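Local coordinates for protein SmhB (Serratia marcescens, PDB 6ZZ5) that is the soluble form of the B component of a tripartite alpha-pore forming toxin, which probably assembles with its partner proteins to perforate target-cell membranes, at residues I79-Y82 with F83-N87; L134-D137 with S138-Q142. All blocks are in the same frame, centred on the assembly; numbering follows the deposited sequence.

Followed from the N terminus, the chain meets interaction 1 near the end of helix 44-92, turns back, and reaches interaction 2 in the later part of helix 99-151. Each contact spans about two helical turns and closes nothing longer than an i to i+4 loop, and the first is complete before the second opens, so neither nests in nor crosses the other. Their centres lie 41 Å apart, on opposite sides of the chain's centre. Both helices pack against helix 252-300 and on each other: residues 79-87 touch the early part of helix 99-151, at Val109 and Tyr116, besides helices 306-319 and 321-336, whereas residues 134-142 face the earlier part of helix 44-92, at Ile50 and His60.

Interaction 1: residues I79-Y82 with F83-N87; sequences IQDY and FETQN. With EDO (1,2-ethanediol), chain I.
Tyr82 lies across Phe83 and reaches Gln86, one turn further along helix 44-92. Its CB and CG lie beside the backbone N of Phe83; with CG anti to the Tyr82 N (chi1 171°), the ring is carried forward over Phe83. CD2 then sits over the centre of the Phe83 ring, 3.6 Å above its plane, and CE2 of Tyr82 comes within 3.6 Å of Phe83 CE1. With centroids 4.8 Å apart and planes at 87°, this is a T-shaped stack, Tyr82 giving the edge and Phe83 the face. At the rim of the Phe83 ring, Ile79 CG2 lies in its plane, 3.7 Å from Phe83 CD2. Tyr82 OH donates to Gln86 OE1 at 2.6 Å, in the amide plane and on a lone pair, while the amide stands nearly perpendicular to the phenol ring. Ethanediol, probably from the crystallisation liquor and also bonded to Glu291, donates from O2 to Gln86 OE1 at 2.7 Å. Asp81 O accepts from Thr85 N and, at 2.9 Å, from Thr85 OG1, which approach from opposite faces of its carbonyl plane. Tyr82 is thus held two ways: its ring edge against an aromatic face, its hydroxyl by an amide oxygen that the ethanediol shares.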
loop_
_atom_site.group_PDB
_atom_site.type_symbol
_atom_site.label_atom_id
_atom_site.label_comp_id
_atom_site.label_asym_id
_atom_site.label_seq_id
_atom_site.Cartn_x
_atom_site.Cartn_y
_atom_site.Cartn_z
ATOM N N ILE A 79 -10.393 -14.778 2.347
ATOM C CA ILE A 79 -9.469 -15.713 3.013
ATOM C C ILE A 79 -10.190 -16.240 4.252
ATOM O O ILE A 79 -10.153 -17.426 4.506
ATOM C CB ILE A 79 -8.134 -15.025 3.343
ATOM C CG1 ILE A 79 -7.429 -14.616 2.029
ATOM C CG2 ILE A 79 -7.290 -15.933 4.208
ATOM C CD1 ILE A 79 -6.128 -13.934 2.224
ATOM N N GLN A 80 -10.761 -15.351 5.061
ATOM C CA GLN A 80 -11.434 -15.761 6.297
ATOM C C GLN A 80 -12.505 -16.792 5.918
ATOM O O GLN A 80 -12.570 -17.846 6.586
ATOM C CB GLN A 80 -12.045 -14.573 7.011
ATOM C CG GLN A 80 -12.625 -14.912 8.368
ATOM C CD GLN A 80 -13.061 -13.670 9.089
ATOM O OE1 GLN A 80 -14.221 -13.389 9.077
ATOM N NE2 GLN A 80 -12.140 -12.898 9.650
ATOM N N ASP A 81 -13.331 -16.486 4.932
ATOM C CA ASP A 81 -14.499 -17.348 4.613
ATOM C C ASP A 81 -13.975 -18.668 4.040
ATOM O O ASP A 81 -14.563 -19.714 4.381
ATOM C CB ASP A 81 -15.505 -16.711 3.670
ATOM C CG ASP A 81 -16.609 -17.702 3.303
ATOM O OD1 ASP A 81 -17.201 -18.373 4.228
ATOM O OD2 ASP A 81 -16.742 -17.910 2.109
ATOM N N TYR A 82 -12.907 -18.639 3.254
ATOM C CA TYR A 82 -12.299 -19.883 2.709
ATOM C C TYR A 82 -11.876 -20.796 3.874
ATOM O O TYR A 82 -12.257 -21.953 3.915
ATOM C CB TYR A 82 -11.128 -19.671 1.733
ATOM C CG TYR A 82 -10.539 -21.027 1.479
ATOM C CD1 TYR A 82 -11.143 -21.904 0.594
ATOM C CD2 TYR A 82 -9.533 -21.511 2.291
ATOM C CE1 TYR A 82 -10.698 -23.207 0.459
ATOM C CE2 TYR A 82 -9.094 -22.824 2.192
ATOM C CZ TYR A 82 -9.708 -23.690 1.297
ATOM O OH TYR A 82 -9.307 -24.995 1.220
ATOM N N PHE A 83 -11.120 -20.279 4.841
ATOM C CA PHE A 83 -10.536 -21.082 5.917
ATOM C C PHE A 83 -11.634 -21.487 6.902
ATOM O O PHE A 83 -11.514 -22.586 7.475
ATOM C CB PHE A 83 -9.290 -20.408 6.509
ATOM C CG PHE A 83 -8.087 -20.628 5.636
ATOM C CD1 PHE A 83 -7.574 -21.901 5.435
ATOM C CD2 PHE A 83 -7.533 -19.584 4.894
ATOM C CE1 PHE A 83 -6.483 -22.109 4.593
ATOM C CE2 PHE A 83 -6.460 -19.812 4.042
ATOM C CZ PHE A 83 -5.938 -21.066 3.889
ATOM N N GLU A 84 -12.662 -20.674 7.104
ATOM C CA GLU A 84 -13.827 -21.106 7.912
ATOM C C GLU A 84 -14.514 -22.308 7.215
ATOM O O GLU A 84 -14.920 -23.251 7.872
ATOM C CB GLU A 84 -14.812 -19.953 8.174
ATOM C CG GLU A 84 -14.287 -18.899 9.121
ATOM C CD GLU A 84 -14.107 -19.348 10.566
ATOM O OE1 GLU A 84 -14.444 -20.511 10.866
ATOM O OE2 GLU A 84 -13.661 -18.495 11.397
ATOM N N THR A 85 -14.654 -22.266 5.911
ATOM C CA THR A 85 -15.270 -23.374 5.141
ATOM C C THR A 85 -14.327 -24.595 5.219
ATOM O O THR A 85 -14.828 -25.709 5.380
ATOM C CB THR A 85 -15.497 -22.944 3.701
ATOM O OG1 THR A 85 -16.387 -21.819 3.708
ATOM C CG2 THR A 85 -16.105 -24.063 2.897
ATOM N N GLN A 86 -13.025 -24.396 5.149
ATOM C CA GLN A 86 -12.064 -25.514 5.248
ATOM C C GLN A 86 -12.194 -26.114 6.647
ATOM O O GLN A 86 -12.201 -27.347 6.754
ATOM C CB GLN A 86 -10.658 -25.102 4.877
ATOM C CG GLN A 86 -9.722 -26.300 4.748
ATOM C CD GLN A 86 -8.290 -25.936 4.455
ATOM O OE1 GLN A 86 -7.945 -25.629 3.310
ATOM N NE2 GLN A 86 -7.463 -25.961 5.487
ATOM N N ASN A 87 -12.298 -25.294 7.685
ATOM C CA ASN A 87 -12.467 -25.833 9.067
ATOM C C ASN A 87 -13.814 -26.563 9.201
ATOM O O ASN A 87 -13.921 -27.519 10.014
ATOM C CB ASN A 87 -12.311 -24.767 10.152
ATOM C CG ASN A 87 -10.874 -24.578 10.597
ATOM O OD1 ASN A 87 -9.958 -25.300 10.140
ATOM N ND2 ASN A 87 -10.681 -23.574 11.463
HETATM C C1 EDO I . -5.711 -28.621 2.403
HETATM O O1 EDO I . -4.322 -28.796 2.624
HETATM C C2 EDO I . -5.988 -27.415 1.597
HETATM O O2 EDO I . -5.554 -26.237 2.251
#

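Interaction 2: residues L134-D137 with S138-Q142; sequences LIID and SNNYQ
With chi1 at 63°, Ser138 holds OG between its own backbone N and carbonyl carbon, the rotamer that turns the hydroxyl back toward Leu134 O; Asn139, with CG anti to its carbonyl carbon (chi1 -80°), swings its amide back toward Ile135 O. Both are i to i-4 side-chain-to-backbone hydrogen bonds inside the continuous alpha-helix 99-151, part of the long helical bundle of this toxin subunit. Leu134 O accepts from Ser138 OG at 2.6 Å and from Ser138 N at 2.8 Å, the two donors coming from opposite faces of the carbonyl plane. The next carbonyl repeats the pattern: Ile135 O receives Asn139 ND2 at 2.7 Å and Asn139 N at 3.1 Å, again from opposite faces. The ND2 bond is nearly straight, with an N-H...O angle of 168°, and its acceptor lies almost in the Asn139 amide plane, which favours this rotation of the amide. The buried hydroxyl of Ser138 therefore has its polar need met within the helix.

An isoleucine methyl lies beside each of two amides: CG2 of Ile135 runs alongside Asn139 ND2, and CG2 of Ile136 lies 3.7 Å from Asn140 ND2, each pair pointing the same way. Leu134 and Tyr141 instead pack against helices 44-92 and 252-300; on the latter, Ala257 O is hydrogen-bonded to Tyr141 OH. Asp137 OD2 is hydrogen-bonded to His60 of helix 44-92, tying the two helices together. Asp137 OD1 takes a hydrogen bond from a water at 2.6 Å, and that water accepts a weak bond from Asn140 ND2 at 3.3 Å.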
loop_
_atom_site.group_PDB
_atom_site.type_symbol
_atom_site.label_atom_id
_atom_site.label_comp_id
_atom_site.label_asym_id
_atom_site.label_seq_id
_atom_site.Cartn_x
_atom_site.Cartn_y
_atom_site.Cartn_z
ATOM N N LEU A 134 -0.288 5.588 -14.206
ATOM C CA LEU A 134 0.578 6.379 -13.311
ATOM C C LEU A 134 1.989 6.448 -13.934
ATOM O O LEU A 134 2.642 7.513 -13.820
ATOM C CB LEU A 134 0.595 5.798 -11.899
ATOM C CG LEU A 134 -0.599 6.165 -11.018
ATOM C CD1 LEU A 134 -0.622 5.272 -9.780
ATOM C CD2 LEU A 134 -0.570 7.654 -10.643
ATOM N N ILE A 135 2.439 5.389 -14.591
ATOM C CA ILE A 135 3.774 5.366 -15.271
ATOM C C ILE A 135 3.725 6.456 -16.356
ATOM O O ILE A 135 4.602 7.361 -16.370
ATOM C CB ILE A 135 4.143 3.987 -15.821
ATOM C CG1 ILE A 135 4.425 3.029 -14.671
ATOM C CG2 ILE A 135 5.348 4.083 -16.770
ATOM C CD1 ILE A 135 4.457 1.587 -15.046
ATOM N N ILE A 136 2.661 6.447 -17.163
ATOM C CA ILE A 136 2.560 7.371 -18.324
ATOM C C ILE A 136 2.473 8.778 -17.734
ATOM O O ILE A 136 3.267 9.699 -18.150
ATOM C CB ILE A 136 1.365 6.974 -19.202
ATOM C CG1 ILE A 136 1.580 5.618 -19.885
ATOM C CG2 ILE A 136 1.053 8.029 -20.254
ATOM C CD1 ILE A 136 0.269 4.858 -20.135
ATOM N N ASP A 137 1.514 8.976 -16.843
ATOM C CA ASP A 137 1.174 10.355 -16.394
ATOM C C ASP A 137 2.362 10.925 -15.608
ATOM O O ASP A 137 2.699 12.083 -15.839
ATOM C CB ASP A 137 -0.173 10.456 -15.642
ATOM C CG ASP A 137 -1.413 10.280 -16.504
ATOM O OD1 ASP A 137 -1.306 10.339 -17.742
ATOM O OD2 ASP A 137 -2.452 9.966 -15.936
ATOM N N SER A 138 2.991 10.183 -14.694
ATOM C CA SER A 138 4.091 10.722 -13.867
ATOM C C SER A 138 5.297 11.019 -14.773
ATOM O O SER A 138 5.963 12.041 -14.525
ATOM C CB SER A 138 4.479 9.799 -12.713
ATOM O OG SER A 138 4.968 8.592 -13.217
ATOM N N ASN A 139 5.523 10.244 -15.843
ATOM C CA ASN A 139 6.660 10.527 -16.753
ATOM C C ASN A 139 6.353 11.792 -17.571
ATOM O O ASN A 139 7.257 12.633 -17.704
ATOM C CB ASN A 139 7.080 9.340 -17.610
ATOM C CG ASN A 139 7.941 8.391 -16.786
ATOM O OD1 ASN A 139 9.157 8.598 -16.731
ATOM N ND2 ASN A 139 7.343 7.343 -16.188
ATOM N N ASN A 140 5.153 11.909 -18.129
ATOM C CA ASN A 140 4.780 13.128 -18.907
ATOM C C ASN A 140 4.861 14.380 -18.010
ATOM O O ASN A 140 5.317 15.387 -18.511
ATOM C CB ASN A 140 3.439 12.967 -19.627
ATOM C CG ASN A 140 3.639 12.174 -20.896
ATOM O OD1 ASN A 140 4.432 12.549 -21.762
ATOM N ND2 ASN A 140 2.971 11.057 -21.027
ATOM N N TYR A 141 4.477 14.274 -16.737
ATOM C CA TYR A 141 4.512 15.386 -15.756
ATOM C C TYR A 141 5.929 15.962 -15.707
ATOM O O TYR A 141 6.066 17.193 -15.648
ATOM C CB TYR A 141 4.009 15.001 -14.363
ATOM C CG TYR A 141 4.161 16.135 -13.369
ATOM C CD1 TYR A 141 3.171 17.072 -13.201
ATOM C CD2 TYR A 141 5.379 16.358 -12.746
ATOM C CE1 TYR A 141 3.366 18.178 -12.391
ATOM C CE2 TYR A 141 5.605 17.463 -11.935
ATOM C CZ TYR A 141 4.584 18.386 -11.763
ATOM O OH TYR A 141 4.757 19.459 -10.932
ATOM N N GLN A 142 6.971 15.131 -15.686
ATOM C CA GLN A 142 8.370 15.640 -15.552
ATOM C C GLN A 142 8.712 16.602 -16.688
ATOM O O GLN A 142 9.496 17.497 -16.452
ATOM C CB GLN A 142 9.383 14.485 -15.534
ATOM C CG GLN A 142 9.369 13.695 -14.235
ATOM C CD GLN A 142 9.536 14.575 -13.010
ATOM O OE1 GLN A 142 8.690 14.615 -12.141
ATOM N NE2 GLN A 142 10.634 15.289 -12.938
HETATM O O HOH W 1 0.113 11.641 -19.501
#